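Local coordinates for ripening-associated protein (Musa acuminata, PDB 4PIT) that is a jacalin-family lectin that binds mannose-containing glycans, here with dimannose bound in two neighbouring pockets, at residues 81-86 and 129-134; 125-128 and 133-136. The protein carries 1 engineered substitution. All coordinates share one frame; numbering follows the deposited sequence.

Interaction 1: residues 81-86 and 129-134; sequences ANYTGA and GKFLDA. Engineered in segment 81-86: Thr84 (natural residue His). With MAN (alpha-D-mannopyranose), chain F; MAN (alpha-D-mannopyranose), chain C; MAN (alpha-D-mannopyranose), chain G; MAN (alpha-D-mannopyranose), chain D.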
# COMPACT_ATOMS: atom_id res chain seq x y z
N ALA B 81 10.95 -11.81 1.98
CA ALA B 81 11.91 -12.87 1.62
C ALA B 81 11.68 -14.14 2.37
O ALA B 81 11.10 -14.15 3.45
CB ALA B 81 13.31 -12.38 1.92
N ASN B 82 12.20 -15.24 1.80
CA ASN B 82 12.22 -16.54 2.46
C ASN B 82 13.57 -16.65 3.09
O ASN B 82 14.56 -16.53 2.37
CB ASN B 82 12.07 -17.65 1.42
CG ASN B 82 10.70 -17.71 0.81
OD1 ASN B 82 9.70 -17.68 1.52
ND2 ASN B 82 10.64 -17.75 -0.52
N TYR B 83 13.64 -16.79 4.40
CA TYR B 83 14.93 -16.82 5.07
C TYR B 83 14.84 -17.75 6.27
O TYR B 83 13.99 -17.58 7.12
CB TYR B 83 15.32 -15.39 5.50
CG TYR B 83 16.68 -15.28 6.15
CD1 TYR B 83 17.85 -15.26 5.39
CD2 TYR B 83 16.80 -15.11 7.53
CE1 TYR B 83 19.10 -15.05 5.99
CE2 TYR B 83 18.03 -14.94 8.14
CZ TYR B 83 19.18 -14.90 7.36
OH TYR B 83 20.38 -14.72 7.99
N THR B 84 15.75 -18.74 6.32
CA THR B 84 15.76 -19.78 7.38
C THR B 84 14.39 -20.52 7.46
O THR B 84 14.04 -21.08 8.49
CB THR B 84 16.23 -19.24 8.76
OG1 THR B 84 15.23 -18.40 9.36
CG2 THR B 84 17.58 -18.51 8.67
N GLY B 85 13.69 -20.58 6.33
CA GLY B 85 12.38 -21.22 6.25
C GLY B 85 11.22 -20.36 6.70
O GLY B 85 10.09 -20.85 6.79
N ALA B 86 11.50 -19.08 7.05
CA ALA B 86 10.46 -18.15 7.47
C ALA B 86 10.22 -17.11 6.39
O ALA B 86 11.14 -16.81 5.61
CB ALA B 86 10.90 -17.46 8.77
N GLY B 129 9.21 -12.07 15.52
CA GLY B 129 9.69 -13.30 16.16
C GLY B 129 11.18 -13.17 16.33
O GLY B 129 11.64 -12.18 16.92
N LYS B 130 11.95 -14.08 15.76
CA LYS B 130 13.40 -13.90 15.72
C LYS B 130 13.76 -12.74 14.78
O LYS B 130 14.76 -12.04 15.00
CB LYS B 130 14.07 -15.19 15.25
CG LYS B 130 15.59 -15.13 15.31
CD LYS B 130 16.20 -16.48 14.89
CE LYS B 130 17.71 -16.36 14.72
NZ LYS B 130 18.38 -16.12 16.02
N PHE B 131 12.96 -12.57 13.70
CA PHE B 131 13.14 -11.48 12.75
C PHE B 131 11.82 -10.69 12.68
O PHE B 131 10.86 -10.98 13.41
CB PHE B 131 13.53 -12.04 11.36
CG PHE B 131 14.70 -13.02 11.42
CD1 PHE B 131 15.95 -12.60 11.86
CD2 PHE B 131 14.54 -14.35 11.05
CE1 PHE B 131 17.03 -13.51 11.96
CE2 PHE B 131 15.62 -15.25 11.10
CZ PHE B 131 16.86 -14.82 11.56
N LEU B 132 11.79 -9.68 11.81
CA LEU B 132 10.58 -8.91 11.64
C LEU B 132 9.74 -9.61 10.56
O LEU B 132 9.95 -9.38 9.36
CB LEU B 132 10.89 -7.46 11.28
CG LEU B 132 9.71 -6.51 11.40
CD1 LEU B 132 9.12 -6.47 12.82
CD2 LEU B 132 10.14 -5.12 11.00
N ASP B 133 8.78 -10.44 11.00
CA ASP B 133 7.94 -11.19 10.08
C ASP B 133 7.11 -10.32 9.18
O ASP B 133 6.98 -10.63 7.99
CB ASP B 133 6.99 -12.10 10.85
CG ASP B 133 7.73 -13.16 11.65
OD1 ASP B 133 8.40 -12.79 12.65
OD2 ASP B 133 7.71 -14.34 11.22
N ALA B 134 6.53 -9.23 9.74
CA ALA B 134 5.64 -8.41 8.90
C ALA B 134 5.51 -7.02 9.47
O ALA B 134 5.70 -6.80 10.67
CB ALA B 134 4.26 -9.06 8.82
C1 MAN F . 11.36 -17.77 14.79
C2 MAN F . 9.96 -17.86 15.39
C3 MAN F . 8.90 -17.82 14.29
C4 MAN F . 9.10 -16.59 13.40
C5 MAN F . 10.53 -16.54 12.88
C6 MAN F . 10.84 -15.28 12.11
O2 MAN F . 9.79 -16.74 16.26
O3 MAN F . 7.59 -17.83 14.84
O4 MAN F . 8.23 -16.68 12.27
O5 MAN F . 11.47 -16.58 13.98
O6 MAN F . 10.69 -14.12 12.95
C1 MAN C . 13.12 -18.76 12.18
C2 MAN C . 12.92 -19.22 13.62
C3 MAN C . 13.08 -20.73 13.68
C4 MAN C . 12.08 -21.41 12.75
C5 MAN C . 12.20 -20.86 11.33
C6 MAN C . 11.08 -21.31 10.42
O1 MAN C . 14.50 -18.96 11.78
O2 MAN C . 11.58 -18.95 14.01
O3 MAN C . 12.84 -21.18 15.01
O4 MAN C . 12.35 -22.81 12.73
O5 MAN C . 12.17 -19.41 11.34
O6 MAN C . 9.78 -21.03 10.96
C1 MAN G . 23.56 -11.63 9.84
C2 MAN G . 23.93 -10.79 11.06
C3 MAN G . 22.98 -11.07 12.23
C4 MAN G . 21.52 -10.94 11.81
C5 MAN G . 21.23 -11.80 10.58
C6 MAN G . 19.83 -11.60 10.03
O2 MAN G . 23.90 -9.42 10.68
O3 MAN G . 23.24 -10.19 13.32
O4 MAN G . 20.71 -11.38 12.89
O5 MAN G . 22.16 -11.48 9.53
O6 MAN G . 19.60 -10.24 9.61
C1 MAN D . 23.25 -15.11 9.30
C2 MAN D . 24.05 -13.84 8.99
C3 MAN D . 25.51 -14.17 8.70
C4 MAN D . 26.11 -15.01 9.82
C5 MAN D . 25.25 -16.25 10.03
C6 MAN D . 25.72 -17.16 11.13
O1 MAN D . 23.09 -15.87 8.14
O2 MAN D . 23.94 -12.97 10.11
O3 MAN D . 26.27 -12.98 8.49
O4 MAN D . 27.45 -15.37 9.50
O5 MAN D . 23.90 -15.85 10.35
O6 MAN D . 25.16 -18.46 10.97

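Interaction 2: residues 125-128 and 133-136; sequences FGRG and DAIG. With MAN (alpha-D-mannopyranose), chain F.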
# COMPACT_ATOMS: atom_id res chain seq x y z
N PHE B 125 1.94 -1.56 12.90
CA PHE B 125 1.48 -2.87 13.38
C PHE B 125 2.26 -3.90 12.56
O PHE B 125 2.96 -3.54 11.61
CB PHE B 125 -0.06 -3.04 13.28
CG PHE B 125 -0.63 -3.08 11.89
CD1 PHE B 125 -0.84 -1.91 11.17
CD2 PHE B 125 -0.90 -4.31 11.27
CE1 PHE B 125 -1.38 -1.95 9.87
CE2 PHE B 125 -1.44 -4.34 9.97
CZ PHE B 125 -1.66 -3.16 9.27
N GLY B 126 2.19 -5.16 12.95
CA GLY B 126 2.87 -6.21 12.18
C GLY B 126 3.06 -7.45 13.00
O GLY B 126 2.19 -7.79 13.83
N ARG B 127 4.14 -8.20 12.72
CA ARG B 127 4.41 -9.44 13.44
C ARG B 127 5.91 -9.55 13.61
O ARG B 127 6.68 -9.13 12.73
CB ARG B 127 3.87 -10.68 12.66
CG ARG B 127 2.35 -10.64 12.38
CD ARG B 127 1.87 -11.93 11.68
NE ARG B 127 1.94 -13.03 12.63
CZ ARG B 127 0.98 -13.36 13.48
NH1 ARG B 127 1.15 -14.35 14.34
NH2 ARG B 127 -0.17 -12.66 13.50
N GLY B 128 6.32 -10.06 14.77
CA GLY B 128 7.74 -10.22 15.06
C GLY B 128 8.04 -11.51 15.79
O GLY B 128 7.23 -11.97 16.59
N ASP B 133 8.78 -10.44 11.00
CA ASP B 133 7.94 -11.19 10.08
C ASP B 133 7.11 -10.32 9.18
O ASP B 133 6.98 -10.63 7.99
CB ASP B 133 6.99 -12.10 10.85
CG ASP B 133 7.73 -13.16 11.65
OD1 ASP B 133 8.40 -12.79 12.65
OD2 ASP B 133 7.71 -14.34 11.22
N ALA B 134 6.53 -9.23 9.74
CA ALA B 134 5.64 -8.41 8.90
C ALA B 134 5.51 -7.02 9.47
O ALA B 134 5.70 -6.80 10.67
CB ALA B 134 4.26 -9.06 8.82
N ILE B 135 5.15 -6.08 8.60
CA ILE B 135 4.91 -4.69 9.04
C ILE B 135 3.78 -4.09 8.23
O ILE B 135 3.65 -4.33 7.03
CB ILE B 135 6.22 -3.85 8.96
CG1 ILE B 135 6.04 -2.52 9.74
CG2 ILE B 135 6.66 -3.62 7.50
CD1 ILE B 135 7.40 -1.72 9.99
N GLY B 136 2.97 -3.27 8.90
CA GLY B 136 1.91 -2.48 8.29
C GLY B 136 1.86 -1.13 8.98
O GLY B 136 2.57 -0.89 9.98
C1 MAN F . 11.36 -17.77 14.79
C2 MAN F . 9.96 -17.86 15.39
C3 MAN F . 8.90 -17.82 14.29
C4 MAN F . 9.10 -16.59 13.40
C5 MAN F . 10.53 -16.54 12.88
C6 MAN F . 10.84 -15.28 12.11
O2 MAN F . 9.79 -16.74 16.26
O3 MAN F . 7.59 -17.83 14.84
O4 MAN F . 8.23 -16.68 12.27
O5 MAN F . 11.47 -16.58 13.98
O6 MAN F . 10.69 -14.12 12.95

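Interaction 1: residues 81-86 and 129-134
Tyr83 and Phe131 meet in a T-shaped (edge-to-face) pair at the sugar-binding end of a jacalin-like beta-prism, where the type I' turn Tyr83-Ala86 comes up against the loop that precedes strand 134-140. The tight part is small and aromatic. The CD2-CE2 edge of the tyrosine is directed at the face of Phe131, with the planes at 72° and Tyr83 CE2 3.6 Å from Phe131 CZ. Tyr83 CG lies anti to the backbone N (chi1 -177°), which carries the ring out from the strand toward the loop, and its OH is hydrogen-bonded to Asp35. Lys130 CG lies 3.9 Å above the plane of the phenylalanine, over its centre, and Val88 and Val36 touch both side chains.

Outward from this pair the contact thins into solvent and sugar. Thr84, an engineered residue where the natural sequence has histidine, lays its CG2 over a rim of the tyrosine ring, while its OG1 comes in at the edge of Phe131, near the ring plane. That hydroxyl donates to Tyr83 O, which also accepts from Ala86 N on the opposite face of its carbonyl plane, and it accepts from O1 of the chain C mannose at 2.6 Å.

Beside the aromatic pair, the 129-134 loop grips the chain F mannose, to which Gly15 N also donates. Lys130 N donates to its O5, and Phe131 N donates to O6 almost straight (165°). Both carboxylate oxygens of Asp133 add to the grip: OD1 accepts from O6 at 2.7 Å and OD2 accepts from O4 at 2.6 Å.

Interaction 2: residues 125-128 and 133-136
Four backbone hydrogen bonds tie 125-128 to 133-136 as an antiparallel beta hairpin. Phe125 and Gly136 exchange two of them, the shorter from Gly136 N to Phe125 O at 2.7 Å. Arg127 and Ala134 exchange the other two, Arg127 N reaching Ala134 O at 2.9 Å. Between these hydrogen-bonded pairs, Gly126 and Ile135 form a non-hydrogen-bonded pair with CA atoms only 4.0 Å apart, and Gly126 CA makes a CA-H...O contact with Ala134 O at 3.3 Å.

Outward from the backbone, Phe125 CG sits between its own N and carbonyl carbon (chi1 67°). This turns the ring across to Gly136, whose CA lies over one face in a CH-pi contact, 3.9 Å from the centroid. At the other end, Asp133 and Ala134 both face Arg127 in a classic beta bulge, with Asp133 CB 3.9 Å from Arg127 CB and Asp133 OD1 3.4 Å from Gly128 C. The arginine then leads away, and its NE and NH1 are hydrogen-bonded to the carbonyl oxygens of Gly14 and Gly15.

The pairing is thus carried by main-chain atoms, with Gly126 and Gly136 allowing the close approach, while the polar side chains at the bulge are left to partners beyond the hairpin strands.

In the fold
Interactions 1 and 2 meet end to end on one piece of chain: they share Asp133 and Ala134, and Leu132 of interaction 1 packs on the backbone of Arg127. Interaction 2 is the buried one, its centre about 8 Å from the centre of the chain, and it joins neighbouring strands of a single sheet mainly through their backbones. Interaction 1 lies farther out, its centre about 15 Å from that of the chain, and is partly exposed. It brings together the turn after strand 73-83 and the loop between two strands of a different sheet, with no hydrogen bond between the two segments, so they meet through side chains, and the bound sugar spans them. The chain F mannose touches both interactions.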